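Local coordinates for protein cytosol aminopeptidase (Staphylococcus aureus subsp. aureus, PDB 3KZW) that probably catalyses the metal-dependent removal of N-terminal amino acids, preferentially leucine, from peptides, at residues V232-K237 against V264-N269; I278-K283 against V327-V332; G101-R106 against F137-D142. All coordinates share one frame; numbering follows the deposited sequence.

Contact 1 (V232-K237 against V264-N269)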
ATOM      1  N   VAL A 232     -25.019  20.478 -40.365  1.00  2.66           N
ATOM      2  CA  VAL A 232     -24.366  19.284 -39.824  1.00  2.65           C
ATOM      3  C   VAL A 232     -25.332  18.102 -39.673  1.00  2.66           C
ATOM      4  O   VAL A 232     -26.358  18.208 -39.000  1.00  2.67           O
ATOM      5  CB  VAL A 232     -23.693  19.586 -38.461  1.00  2.63           C
ATOM      6  CG1 VAL A 232     -23.053  18.342 -37.884  1.00  2.61           C
ATOM      7  CG2 VAL A 232     -22.657  20.687 -38.605  1.00  2.66           C
ATOM      8  N   LYS A 233     -24.985  16.979 -40.302  1.00  2.66           N
ATOM      9  CA  LYS A 233     -25.784  15.755 -40.229  1.00  2.65           C
ATOM     10  C   LYS A 233     -25.289  14.858 -39.103  1.00  2.66           C
ATOM     11  O   LYS A 233     -24.083  14.729 -38.886  1.00  2.69           O
ATOM     12  CB  LYS A 233     -25.737  14.991 -41.559  1.00  2.62           C
ATOM     13  CG  LYS A 233     -26.139  15.804 -42.790  1.00  2.72           C
ATOM     14  CD  LYS A 233     -27.656  15.988 -42.893  1.00  2.81           C
ATOM     15  CE  LYS A 233     -28.027  17.014 -43.964  1.00  2.82           C
ATOM     16  NZ  LYS A 233     -27.702  18.413 -43.542  1.00  2.81           N
ATOM     17  N   VAL A 234     -26.225  14.241 -38.386  1.00  2.66           N
ATOM     18  CA  VAL A 234     -25.887  13.351 -37.275  1.00  2.62           C
ATOM     19  C   VAL A 234     -26.589  12.004 -37.429  1.00  2.64           C
ATOM     20  O   VAL A 234     -27.809  11.948 -37.603  1.00  2.64           O
ATOM     21  CB  VAL A 234     -26.245  13.976 -35.897  1.00  2.62           C
ATOM     22  CG1 VAL A 234     -25.830  13.051 -34.757  1.00  2.64           C
ATOM     23  CG2 VAL A 234     -25.588  15.340 -35.729  1.00  2.59           C
ATOM     24  N   ASP A 235     -25.804  10.927 -37.378  1.00  2.63           N
ATOM     25  CA  ASP A 235     -26.333   9.566 -37.391  1.00  2.66           C
ATOM     26  C   ASP A 235     -25.990   8.857 -36.088  1.00  2.64           C
ATOM     27  O   ASP A 235     -24.839   8.868 -35.655  1.00  2.64           O
ATOM     28  CB  ASP A 235     -25.784   8.773 -38.580  1.00  2.68           C
ATOM     29  CG  ASP A 235     -26.349   7.358 -38.653  1.00  2.85           C
ATOM     30  OD1 ASP A 235     -27.525   7.202 -39.052  1.00  2.85           O
ATOM     31  OD2 ASP A 235     -25.612   6.402 -38.317  1.00  2.90           O
ATOM     32  N   VAL A 236     -26.997   8.245 -35.470  1.00  2.66           N
ATOM     33  CA  VAL A 236     -26.814   7.522 -34.213  1.00  2.65           C
ATOM     34  C   VAL A 236     -27.031   6.026 -34.410  1.00  2.63           C
ATOM     35  O   VAL A 236     -28.060   5.591 -34.932  1.00  2.64           O
ATOM     36  CB  VAL A 236     -27.734   8.063 -33.084  1.00  2.65           C
ATOM     37  CG1 VAL A 236     -27.620   7.205 -31.825  1.00  2.67           C
ATOM     38  CG2 VAL A 236     -27.388   9.503 -32.763  1.00  2.67           C
ATOM     39  N   LYS A 237     -26.040   5.252 -33.985  1.00  2.63           N
ATOM     40  CA  LYS A 237     -26.068   3.805 -34.084  1.00  2.64           C
ATOM     41  C   LYS A 237     -26.381   3.227 -32.703  1.00  2.64           C
ATOM     42  O   LYS A 237     -25.541   3.288 -31.799  1.00  2.64           O
ATOM     43  CB  LYS A 237     -24.707   3.318 -34.583  1.00  2.61           C
ATOM     44  CG  LYS A 237     -24.745   2.066 -35.425  1.00  2.67           C
ATOM     45  CD  LYS A 237     -23.533   1.989 -36.350  1.00  2.70           C
ATOM     46  CE  LYS A 237     -23.723   2.849 -37.593  1.00  2.72           C
ATOM     47  NZ  LYS A 237     -22.604   2.675 -38.545  1.00  2.75           N
ATOM     48  N   VAL A 264     -21.827   7.609 -32.549  1.00  2.64           N
ATOM     49  CA  VAL A 264     -22.344   8.831 -33.158  1.00  2.64           C
ATOM     50  C   VAL A 264     -21.466   9.250 -34.334  1.00  2.65           C
ATOM     51  O   VAL A 264     -20.259   9.452 -34.176  1.00  2.68           O
ATOM     52  CB  VAL A 264     -22.453   9.985 -32.127  1.00  2.62           C
ATOM     53  CG1 VAL A 264     -23.097  11.214 -32.753  1.00  2.68           C
ATOM     54  CG2 VAL A 264     -23.244   9.541 -30.908  1.00  2.57           C
ATOM     55  N   THR A 265     -22.079   9.361 -35.510  1.00  2.64           N
ATOM     56  CA  THR A 265     -21.390   9.835 -36.708  1.00  2.65           C
ATOM     57  C   THR A 265     -21.863  11.247 -37.034  1.00  2.64           C
ATOM     58  O   THR A 265     -23.063  11.499 -37.155  1.00  2.68           O
ATOM     59  CB  THR A 265     -21.626   8.901 -37.921  1.00  2.66           C
ATOM     60  OG1 THR A 265     -21.407   7.540 -37.531  1.00  2.77           O
ATOM     61  CG2 THR A 265     -20.683   9.244 -39.059  1.00  2.62           C
ATOM     62  N   ILE A 266     -20.907  12.163 -37.159  1.00  2.63           N
ATOM     63  CA  ILE A 266     -21.190  13.566 -37.445  1.00  2.64           C
ATOM     64  C   ILE A 266     -20.500  13.969 -38.744  1.00  2.65           C
ATOM     65  O   ILE A 266     -19.276  13.921 -38.837  1.00  2.71           O
ATOM     66  CB  ILE A 266     -20.700  14.481 -36.294  1.00  2.65           C
ATOM     67  CG1 ILE A 266     -21.342  14.078 -34.965  1.00  2.67           C
ATOM     68  CG2 ILE A 266     -20.991  15.944 -36.601  1.00  2.65           C
ATOM     69  CD1 ILE A 266     -20.634  14.633 -33.743  1.00  2.65           C
ATOM     70  N   THR A 267     -21.282  14.359 -39.746  1.00  2.65           N
ATOM     71  CA  THR A 267     -20.710  14.792 -41.024  1.00  2.66           C
ATOM     72  C   THR A 267     -20.958  16.272 -41.299  1.00  2.62           C
ATOM     73  O   THR A 267     -22.063  16.780 -41.099  1.00  2.60           O
ATOM     74  CB  THR A 267     -21.210  13.944 -42.221  1.00  2.65           C
ATOM     75  OG1 THR A 267     -22.641  13.942 -42.246  1.00  2.79           O
ATOM     76  CG2 THR A 267     -20.709  12.511 -42.122  1.00  2.67           C
ATOM     77  N   TYR A 268     -19.909  16.956 -41.746  1.00  2.59           N
ATOM     78  CA  TYR A 268     -20.002  18.343 -42.174  1.00  2.61           C
ATOM     79  C   TYR A 268     -19.278  18.507 -43.505  1.00  2.65           C
ATOM     80  O   TYR A 268     -18.068  18.306 -43.586  1.00  2.65           O
ATOM     81  CB  TYR A 268     -19.417  19.279 -41.111  1.00  2.59           C
ATOM     82  CG  TYR A 268     -19.135  20.685 -41.599  1.00  2.60           C
ATOM     83  CD1 TYR A 268     -20.171  21.592 -41.822  1.00  2.64           C
ATOM     84  CD2 TYR A 268     -17.830  21.109 -41.836  1.00  2.64           C
ATOM     85  CE1 TYR A 268     -19.912  22.885 -42.274  1.00  2.66           C
ATOM     86  CE2 TYR A 268     -17.560  22.398 -42.286  1.00  2.64           C
ATOM     87  CZ  TYR A 268     -18.604  23.281 -42.501  1.00  2.64           C
ATOM     88  OH  TYR A 268     -18.341  24.557 -42.946  1.00  2.63           O
ATOM     89  N   ASN A 269     -20.031  18.860 -44.544  1.00  2.64           N
ATOM     90  CA  ASN A 269     -19.468  19.062 -45.874  1.00  2.67           C
ATOM     91  C   ASN A 269     -19.355  20.548 -46.211  1.00  2.69           C
ATOM     92  O   ASN A 269     -20.260  21.137 -46.807  1.00  2.73           O
ATOM     93  CB  ASN A 269     -20.284  18.303 -46.926  1.00  2.70           C
ATOM     94  CG  ASN A 269     -20.214  16.793 -46.741  1.00  2.83           C
ATOM     95  OD1 ASN A 269     -19.152  16.187 -46.879  1.00  2.93           O
ATOM     96  ND2 ASN A 269     -21.350  16.181 -46.426  1.00  2.83           N
TER
HETATM   97  O   HOH W   1     -23.520   6.153 -36.526  1.00  2.00           O
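D235 O has two partners: T265 N, which donates to it at 2.8 Å in a nearly straight bond (173° at the hydrogen), and a bound water within bonding distance. The same water lies 2.8 Å from D235 OD2 and 2.7 Å from T265 OG1, so it joins the carboxylate, the hydroxyl and the strand backbone. T265 OG1 also makes a weak hydrogen bond with Y378 OH. D235 N returns the backbone bond to T265 O, making this an antiparallel hydrogen-bonded pair. K233 and T267 form the next such pair, with both N-to-O distances at 3.0 Å. On the face that K233 and T267 share, T267 OG1 sits between the backbone N and the carbonyl carbon (chi1 54°), a turn that lays it 3.3 Å from K233 CB. The lysine chain then bends off, and its NZ makes a weak hydrogen bond with K231 O.

The face carrying V234, V236, V264 and I266 is apolar. V234 CG1 meets V264 CG1 at 3.9 Å, V234 forming the non-hydrogen-bonded pair with I266. At the end of the ladder V232 CG1 touches I266 CG2, while V232 CG2 comes obliquely to the Y268 ring at CD1, 4.2 Å away. Y268 OH bonds to L325 O. Helix 216-226 packs on V234, V236 and V264, and helix 308-322 on I266 and Y268. The pair is an antiparallel beta ladder in which strand 233-237 pairs with strand 262-269 at the margin of the mixed sheet of the catalytic domain.

Contact 2 (I278-K283 against V327-V332)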
ATOM      1  N   ILE A 278     -11.777  14.993 -43.373  1.00  2.66           N
ATOM      2  CA  ILE A 278     -10.880  14.885 -42.231  1.00  2.62           C
ATOM      3  C   ILE A 278     -11.624  14.138 -41.128  1.00  2.62           C
ATOM      4  O   ILE A 278     -12.713  14.547 -40.718  1.00  2.61           O
ATOM      5  CB  ILE A 278     -10.409  16.274 -41.748  1.00  2.60           C
ATOM      6  CG1 ILE A 278      -9.533  16.929 -42.818  1.00  2.59           C
ATOM      7  CG2 ILE A 278      -9.647  16.165 -40.431  1.00  2.60           C
ATOM      8  CD1 ILE A 278      -9.404  18.431 -42.686  1.00  2.66           C
ATOM      9  N   ALA A 279     -11.045  13.030 -40.672  1.00  2.61           N
ATOM     10  CA  ALA A 279     -11.658  12.212 -39.629  1.00  2.60           C
ATOM     11  C   ALA A 279     -11.247  12.688 -38.248  1.00  2.60           C
ATOM     12  O   ALA A 279     -10.060  12.776 -37.941  1.00  2.61           O
ATOM     13  CB  ALA A 279     -11.303  10.746 -39.809  1.00  2.62           C
ATOM     14  N   LEU A 280     -12.243  13.003 -37.426  1.00  2.62           N
ATOM     15  CA  LEU A 280     -12.017  13.367 -36.034  1.00  2.61           C
ATOM     16  C   LEU A 280     -12.705  12.360 -35.119  1.00  2.64           C
ATOM     17  O   LEU A 280     -13.935  12.286 -35.068  1.00  2.63           O
ATOM     18  CB  LEU A 280     -12.505  14.791 -35.754  1.00  2.60           C
ATOM     19  CG  LEU A 280     -11.917  15.942 -36.579  1.00  2.63           C
ATOM     20  CD1 LEU A 280     -12.628  17.242 -36.237  1.00  2.61           C
ATOM     21  CD2 LEU A 280     -10.413  16.092 -36.376  1.00  2.66           C
ATOM     22  N   VAL A 281     -11.897  11.576 -34.409  1.00  2.66           N
ATOM     23  CA  VAL A 281     -12.393  10.503 -33.547  1.00  2.64           C
ATOM     24  C   VAL A 281     -12.303  10.909 -32.077  1.00  2.63           C
ATOM     25  O   VAL A 281     -11.280  11.422 -31.629  1.00  2.67           O
ATOM     26  CB  VAL A 281     -11.617   9.186 -33.795  1.00  2.63           C
ATOM     27  CG1 VAL A 281     -12.157   8.058 -32.925  1.00  2.63           C
ATOM     28  CG2 VAL A 281     -11.681   8.800 -35.265  1.00  2.57           C
ATOM     29  N   GLY A 282     -13.378  10.678 -31.329  1.00  2.63           N
ATOM     30  CA  GLY A 282     -13.429  11.070 -29.923  1.00  2.69           C
ATOM     31  C   GLY A 282     -13.829   9.952 -28.976  1.00  2.71           C
ATOM     32  O   GLY A 282     -14.766   9.196 -29.250  1.00  2.77           O
ATOM     33  N   LYS A 283     -13.108   9.850 -27.863  1.00  2.66           N
ATOM     34  CA  LYS A 283     -13.434   8.894 -26.812  1.00  2.67           C
ATOM     35  C   LYS A 283     -14.584   9.437 -25.966  1.00  2.69           C
ATOM     36  O   LYS A 283     -14.439  10.458 -25.285  1.00  2.69           O
ATOM     37  CB  LYS A 283     -12.206   8.622 -25.944  1.00  2.66           C
ATOM     38  CG  LYS A 283     -12.453   7.698 -24.761  1.00  2.65           C
ATOM     39  CD  LYS A 283     -11.286   7.736 -23.789  1.00  2.71           C
ATOM     40  CE  LYS A 283     -11.676   7.144 -22.448  1.00  2.75           C
ATOM     41  NZ  LYS A 283     -10.557   7.155 -21.468  1.00  2.87           N
ATOM     42  N   VAL A 327     -14.098  22.991 -45.478  1.00  2.66           N
ATOM     43  CA  VAL A 327     -13.497  21.691 -45.177  1.00  2.65           C
ATOM     44  C   VAL A 327     -14.560  20.612 -45.007  1.00  2.66           C
ATOM     45  O   VAL A 327     -15.671  20.893 -44.555  1.00  2.69           O
ATOM     46  CB  VAL A 327     -12.602  21.727 -43.904  1.00  2.66           C
ATOM     47  CG1 VAL A 327     -11.301  22.471 -44.172  1.00  2.69           C
ATOM     48  CG2 VAL A 327     -13.345  22.334 -42.711  1.00  2.62           C
ATOM     49  N   ASN A 328     -14.215  19.381 -45.375  1.00  2.65           N
ATOM     50  CA  ASN A 328     -15.076  18.235 -45.124  1.00  2.61           C
ATOM     51  C   ASN A 328     -14.607  17.504 -43.878  1.00  2.63           C
ATOM     52  O   ASN A 328     -13.435  17.145 -43.771  1.00  2.66           O
ATOM     53  CB  ASN A 328     -15.105  17.288 -46.327  1.00  2.63           C
ATOM     54  CG  ASN A 328     -15.830  17.878 -47.528  1.00  2.68           C
ATOM     55  OD1 ASN A 328     -16.492  18.913 -47.431  1.00  2.73           O
ATOM     56  ND2 ASN A 328     -15.708  17.215 -48.668  1.00  2.74           N
ATOM     57  N   ILE A 329     -15.522  17.309 -42.932  1.00  2.64           N
ATOM     58  CA  ILE A 329     -15.209  16.641 -41.671  1.00  2.65           C
ATOM     59  C   ILE A 329     -16.182  15.494 -41.402  1.00  2.69           C
ATOM     60  O   ILE A 329     -17.397  15.642 -41.562  1.00  2.70           O
ATOM     61  CB  ILE A 329     -15.236  17.628 -40.467  1.00  2.63           C
ATOM     62  CG1 ILE A 329     -14.205  18.745 -40.651  1.00  2.63           C
ATOM     63  CG2 ILE A 329     -14.979  16.893 -39.152  1.00  2.60           C
ATOM     64  CD1 ILE A 329     -14.409  19.937 -39.734  1.00  2.64           C
ATOM     65  N   VAL A 330     -15.629  14.351 -41.006  1.00  2.69           N
ATOM     66  CA  VAL A 330     -16.420  13.260 -40.456  1.00  2.66           C
ATOM     67  C   VAL A 330     -15.986  13.010 -39.011  1.00  2.65           C
ATOM     68  O   VAL A 330     -14.811  12.768 -38.736  1.00  2.68           O
ATOM     69  CB  VAL A 330     -16.363  11.968 -41.332  1.00  2.66           C
ATOM     70  CG1 VAL A 330     -14.934  11.433 -41.471  1.00  2.74           C
ATOM     71  CG2 VAL A 330     -17.292  10.896 -40.772  1.00  2.71           C
ATOM     72  N   GLY A 331     -16.939  13.106 -38.090  1.00  2.66           N
ATOM     73  CA  GLY A 331     -16.671  12.907 -36.673  1.00  2.61           C
ATOM     74  C   GLY A 331     -17.259  11.599 -36.197  1.00  2.67           C
ATOM     75  O   GLY A 331     -18.434  11.322 -36.440  1.00  2.74           O
ATOM     76  N   VAL A 332     -16.440  10.790 -35.529  1.00  2.67           N
ATOM     77  CA  VAL A 332     -16.888   9.508 -34.989  1.00  2.65           C
ATOM     78  C   VAL A 332     -16.696   9.494 -33.478  1.00  2.67           C
ATOM     79  O   VAL A 332     -15.586   9.699 -32.981  1.00  2.65           O
ATOM     80  CB  VAL A 332     -16.145   8.306 -35.632  1.00  2.66           C
ATOM     81  CG1 VAL A 332     -16.704   6.982 -35.115  1.00  2.59           C
ATOM     82  CG2 VAL A 332     -16.234   8.363 -37.157  1.00  2.59           C
TER
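The flat groups that meet between I278-G282 and N328-V332 are peptide units, with side chains standing over both faces of the sheet they build: I278, L280 and I329 on one, A279, V281, V330 and V332 on the other. Between the strands the peptides pair in parallel register. I278 N reaches N328 O at 2.7 Å, arriving 29° out of the carbonyl plane, and V330 N meets I278 O with a similar tilt of 35°. L280 N to V330 O, V332 N to L280 O and G282 N to V332 O (2.9 Å) continue the ladder, so that I278, L280, V330 and V332 each bond through both N and O.

On the isoleucine face, I329 turns CG2 anti to its backbone N, where that methyl lies 3.8 Å from L280 CD1 as the two side chains cross; the same methyl also passes I278 O at 3.6 Å. G331, paired with L280, adds no side chain here. On the opposite face V330 holds CG1 between its N and carbonyl carbon (chi1 60°), which brings the methyl over the A279 backbone and 4.1 Å from A279 CB. The N328 amide turns away from strand 278-283 to bond through ND2 with E275 O and K273 O.

Helix 308-322, in the connection between the two strands, packs on L280 and I329 as in a beta-alpha-beta crossover. Helix 368-380 lies against V281 and V332, while strands 386-391 and 262-269 continue the sheet beyond 278-285 and 328-338 respectively.

Contact 3 (G101-R106 against F137-D142)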
ATOM      1  N   GLY A 101       1.433  45.509 -19.928  1.00  2.59           N
ATOM      2  CA  GLY A 101       2.874  45.279 -19.846  1.00  2.62           C
ATOM      3  C   GLY A 101       3.613  46.004 -20.949  1.00  2.60           C
ATOM      4  O   GLY A 101       3.132  47.009 -21.470  1.00  2.59           O
ATOM      5  N   ASN A 102       4.788  45.494 -21.305  1.00  2.65           N
ATOM      6  CA  ASN A 102       5.555  46.045 -22.418  1.00  2.67           C
ATOM      7  C   ASN A 102       4.936  45.594 -23.732  1.00  2.67           C
ATOM      8  O   ASN A 102       4.779  44.394 -23.967  1.00  2.76           O
ATOM      9  CB  ASN A 102       7.020  45.608 -22.334  1.00  2.67           C
ATOM     10  CG  ASN A 102       7.954  46.547 -23.070  1.00  2.72           C
ATOM     11  OD1 ASN A 102       7.741  46.878 -24.239  1.00  2.77           O
ATOM     12  ND2 ASN A 102       9.009  46.977 -22.387  1.00  2.79           N
ATOM     13  N   LEU A 103       4.573  46.559 -24.574  1.00  2.66           N
ATOM     14  CA  LEU A 103       3.901  46.277 -25.846  1.00  2.66           C
ATOM     15  C   LEU A 103       4.803  45.596 -26.875  1.00  2.68           C
ATOM     16  O   LEU A 103       4.314  44.923 -27.783  1.00  2.70           O
ATOM     17  CB  LEU A 103       3.297  47.555 -26.437  1.00  2.66           C
ATOM     18  CG  LEU A 103       2.052  48.144 -25.770  1.00  2.66           C
ATOM     19  CD1 LEU A 103       1.745  49.518 -26.347  1.00  2.67           C
ATOM     20  CD2 LEU A 103       0.848  47.221 -25.909  1.00  2.67           C
ATOM     21  N   LYS A 104       6.114  45.779 -26.731  1.00  2.67           N
ATOM     22  CA  LYS A 104       7.093  45.114 -27.591  1.00  2.68           C
ATOM     23  C   LYS A 104       7.087  43.605 -27.359  1.00  2.67           C
ATOM     24  O   LYS A 104       7.152  42.823 -28.310  1.00  2.67           O
ATOM     25  CB  LYS A 104       8.506  45.656 -27.341  1.00  2.68           C
ATOM     26  CG  LYS A 104       8.687  47.147 -27.572  1.00  2.69           C
ATOM     27  CD  LYS A 104      10.125  47.564 -27.270  1.00  2.74           C
ATOM     28  CE  LYS A 104      10.265  49.074 -27.092  1.00  2.78           C
ATOM     29  NZ  LYS A 104      10.145  49.828 -28.375  1.00  2.73           N
ATOM     30  N   THR A 105       7.002  43.207 -26.090  1.00  2.69           N
ATOM     31  CA  THR A 105       7.096  41.799 -25.698  1.00  2.68           C
ATOM     32  C   THR A 105       5.755  41.246 -25.208  1.00  2.67           C
ATOM     33  O   THR A 105       5.689  40.569 -24.176  1.00  2.79           O
ATOM     34  CB  THR A 105       8.181  41.586 -24.611  1.00  2.68           C
ATOM     35  OG1 THR A 105       7.911  42.430 -23.484  1.00  2.68           O
ATOM     36  CG2 THR A 105       9.571  41.899 -25.161  1.00  2.67           C
ATOM     37  N   ARG A 106       4.691  41.535 -25.956  1.00  2.64           N
ATOM     38  CA  ARG A 106       3.349  41.079 -25.597  1.00  2.65           C
ATOM     39  C   ARG A 106       2.931  39.855 -26.415  1.00  2.67           C
ATOM     40  O   ARG A 106       2.637  39.958 -27.607  1.00  2.72           O
ATOM     41  CB  ARG A 106       2.330  42.213 -25.744  1.00  2.64           C
ATOM     42  CG  ARG A 106       0.977  41.922 -25.105  1.00  2.65           C
ATOM     43  CD  ARG A 106       0.063  43.137 -25.117  1.00  2.67           C
ATOM     44  NE  ARG A 106      -0.371  43.501 -26.467  1.00  2.74           N
ATOM     45  CZ  ARG A 106      -1.373  44.337 -26.740  1.00  2.65           C
ATOM     46  NH1 ARG A 106      -2.065  44.901 -25.761  1.00  2.62           N
ATOM     47  NH2 ARG A 106      -1.690  44.602 -27.999  1.00  2.63           N
ATOM     48  N   PHE A 137      -5.766  49.213 -26.748  1.00  2.67           N
ATOM     49  CA  PHE A 137      -5.412  47.793 -26.732  1.00  2.69           C
ATOM     50  C   PHE A 137      -4.608  47.375 -27.962  1.00  2.73           C
ATOM     51  O   PHE A 137      -3.915  46.355 -27.940  1.00  2.76           O
ATOM     52  CB  PHE A 137      -6.672  46.933 -26.620  1.00  2.68           C
ATOM     53  CG  PHE A 137      -7.310  46.965 -25.259  1.00  2.68           C
ATOM     54  CD1 PHE A 137      -8.184  47.988 -24.908  1.00  2.64           C
ATOM     55  CD2 PHE A 137      -7.038  45.969 -24.330  1.00  2.62           C
ATOM     56  CE1 PHE A 137      -8.771  48.023 -23.655  1.00  2.60           C
ATOM     57  CE2 PHE A 137      -7.626  45.995 -23.071  1.00  2.68           C
ATOM     58  CZ  PHE A 137      -8.495  47.025 -22.735  1.00  2.64           C
ATOM     59  N   ILE A 138      -4.707  48.171 -29.024  1.00  2.74           N
ATOM     60  CA  ILE A 138      -4.053  47.885 -30.297  1.00  2.77           C
ATOM     61  C   ILE A 138      -2.760  48.678 -30.417  1.00  2.88           C
ATOM     62  O   ILE A 138      -2.749  49.900 -30.258  1.00  2.87           O
ATOM     63  CB  ILE A 138      -4.980  48.216 -31.489  1.00  2.77           C
ATOM     64  CG1 ILE A 138      -6.316  47.479 -31.344  1.00  2.74           C
ATOM     65  CG2 ILE A 138      -4.302  47.878 -32.823  1.00  2.68           C
ATOM     66  CD1 ILE A 138      -7.483  48.166 -32.035  1.00  2.79           C
ATOM     67  N   SER A 139      -1.671  47.971 -30.695  1.00  3.02           N
ATOM     68  CA  SER A 139      -0.375  48.614 -30.833  1.00  3.13           C
ATOM     69  C   SER A 139       0.149  48.492 -32.251  1.00  3.20           C
ATOM     70  O   SER A 139      -0.402  47.759 -33.077  1.00  3.28           O
ATOM     71  CB  SER A 139       0.634  48.024 -29.843  1.00  3.13           C
ATOM     72  OG  SER A 139       1.038  46.726 -30.240  1.00  3.28           O
ATOM     73  N   LYS A 140       1.221  49.230 -32.515  1.00  3.31           N
ATOM     74  CA  LYS A 140       1.972  49.148 -33.758  1.00  3.34           C
ATOM     75  C   LYS A 140       2.589  47.755 -33.955  1.00  3.35           C
ATOM     76  O   LYS A 140       2.898  47.363 -35.080  1.00  3.34           O
ATOM     77  CB  LYS A 140       3.068  50.224 -33.757  1.00  3.34           C
ATOM     78  CG  LYS A 140       3.890  50.273 -32.458  1.00  3.57           C
ATOM     79  CD  LYS A 140       4.879  51.435 -32.398  1.00  4.02           C
ATOM     80  CE  LYS A 140       4.256  52.694 -31.818  1.00  4.42           C
ATOM     81  NZ  LYS A 140       5.286  53.614 -31.265  1.00  4.54           N
ATOM     82  N   TYR A 141       2.742  47.013 -32.856  1.00  3.45           N
ATOM     83  CA  TYR A 141       3.478  45.742 -32.846  1.00  3.53           C
ATOM     84  C   TYR A 141       2.659  44.517 -33.240  1.00  3.58           C
ATOM     85  O   TYR A 141       3.187  43.582 -33.843  1.00  3.61           O
ATOM     86  CB  TYR A 141       4.136  45.512 -31.480  1.00  3.46           C
ATOM     87  CG  TYR A 141       5.176  46.554 -31.145  1.00  3.53           C
ATOM     88  CD1 TYR A 141       6.407  46.574 -31.806  1.00  3.51           C
ATOM     89  CD2 TYR A 141       4.927  47.529 -30.184  1.00  3.61           C
ATOM     90  CE1 TYR A 141       7.367  47.537 -31.514  1.00  3.36           C
ATOM     91  CE2 TYR A 141       5.882  48.497 -29.884  1.00  3.84           C
ATOM     92  CZ  TYR A 141       7.098  48.493 -30.553  1.00  3.48           C
ATOM     93  OH  TYR A 141       8.046  49.446 -30.261  1.00  3.54           O
ATOM     94  N   ASP A 142       1.378  44.522 -32.900  1.00  3.70           N
ATOM     95  CA  ASP A 142       0.527  43.367 -33.164  1.00  3.97           C
ATOM     96  C   ASP A 142      -0.466  43.610 -34.290  1.00  3.95           C
ATOM     97  O   ASP A 142      -0.875  44.746 -34.544  1.00  3.82           O
ATOM     98  CB  ASP A 142      -0.198  42.915 -31.891  1.00  3.95           C
ATOM     99  CG  ASP A 142      -0.517  44.068 -30.963  1.00  4.39           C
ATOM    100  OD1 ASP A 142      -1.263  44.989 -31.371  1.00  4.36           O
ATOM    101  OD2 ASP A 142      -0.013  44.052 -29.818  1.00  5.08           O
TER
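R106 and D142 form the salt bridge of this contact, NH2 to OD2 at 2.5 Å. The acid oxygen lies near the guanidinium plane, but the nitrogen comes from above the carboxylate plane, the two planes being 27° apart.

Hydrogen bonds add to the grip. NH1 and NH2 of R106 both reach F137 O end-on, NH2 the closer at 2.8 Å, and this two-pronged hold on one carbonyl fixes the rotation of the guanidinium. The R106 chain extends from a CG anti to the backbone N (chi1 -167°) and bends at chi3 to bring both nitrogens to that oxygen. D142 is held in turn by S139, whose backbone N donates to OD1 on its syn side. Farther out, K104 NZ donates to Y141 OH at 2.8 Å.

Packing contacts fill in between. L103 CD2 lies over the centre of one guanidinium face, 3.6 Å above the plane, and L103 CD1 touches S139 CB at 4.0 Å. The Y141 ring takes a CH-pi contact from K104 CA, 4.2 Å from the ring centroid and almost on its normal; K140 CG covers the opposite face, offset toward the rim. The K104 chain runs across the ring to its hydroxyl, so one lysine meets both the face and the polar end of Y141.

Each loop is shaped by a side-chain-to-backbone turn: N102 OD1 accepts from K104 N in an Asx turn, and S139 OG from Y141 N in an ST turn. F137 stacks on W115 of helix 108-124. The two strand-to-helix loops thus meet beyond the C-terminal ends of strands 91-101 and 129-133, which run parallel on either side of strand 39-45 in the sheet of the alpha/beta N-terminal domain.

From the N terminus, contact 3 comes first: it closes a loop of 30 residues holding helix 108-124 and strand 129-133, within the N-terminal domain. Contact 1 then closes 26 residues, with helices 239-244 and 248-254, and contact 2 closes 43, with helix 308-322. The three follow one another in series; none nests or crosses. Contacts 1 and 2 share one sheet of the catalytic domain, because strand 262-269 lies beside strand 328-338 and probable hydrogen bonds such as I266 O to G331 N join them, their centres about 9 Å apart. Contact 3 stands apart, its centre about 37 Å from that of contact 2.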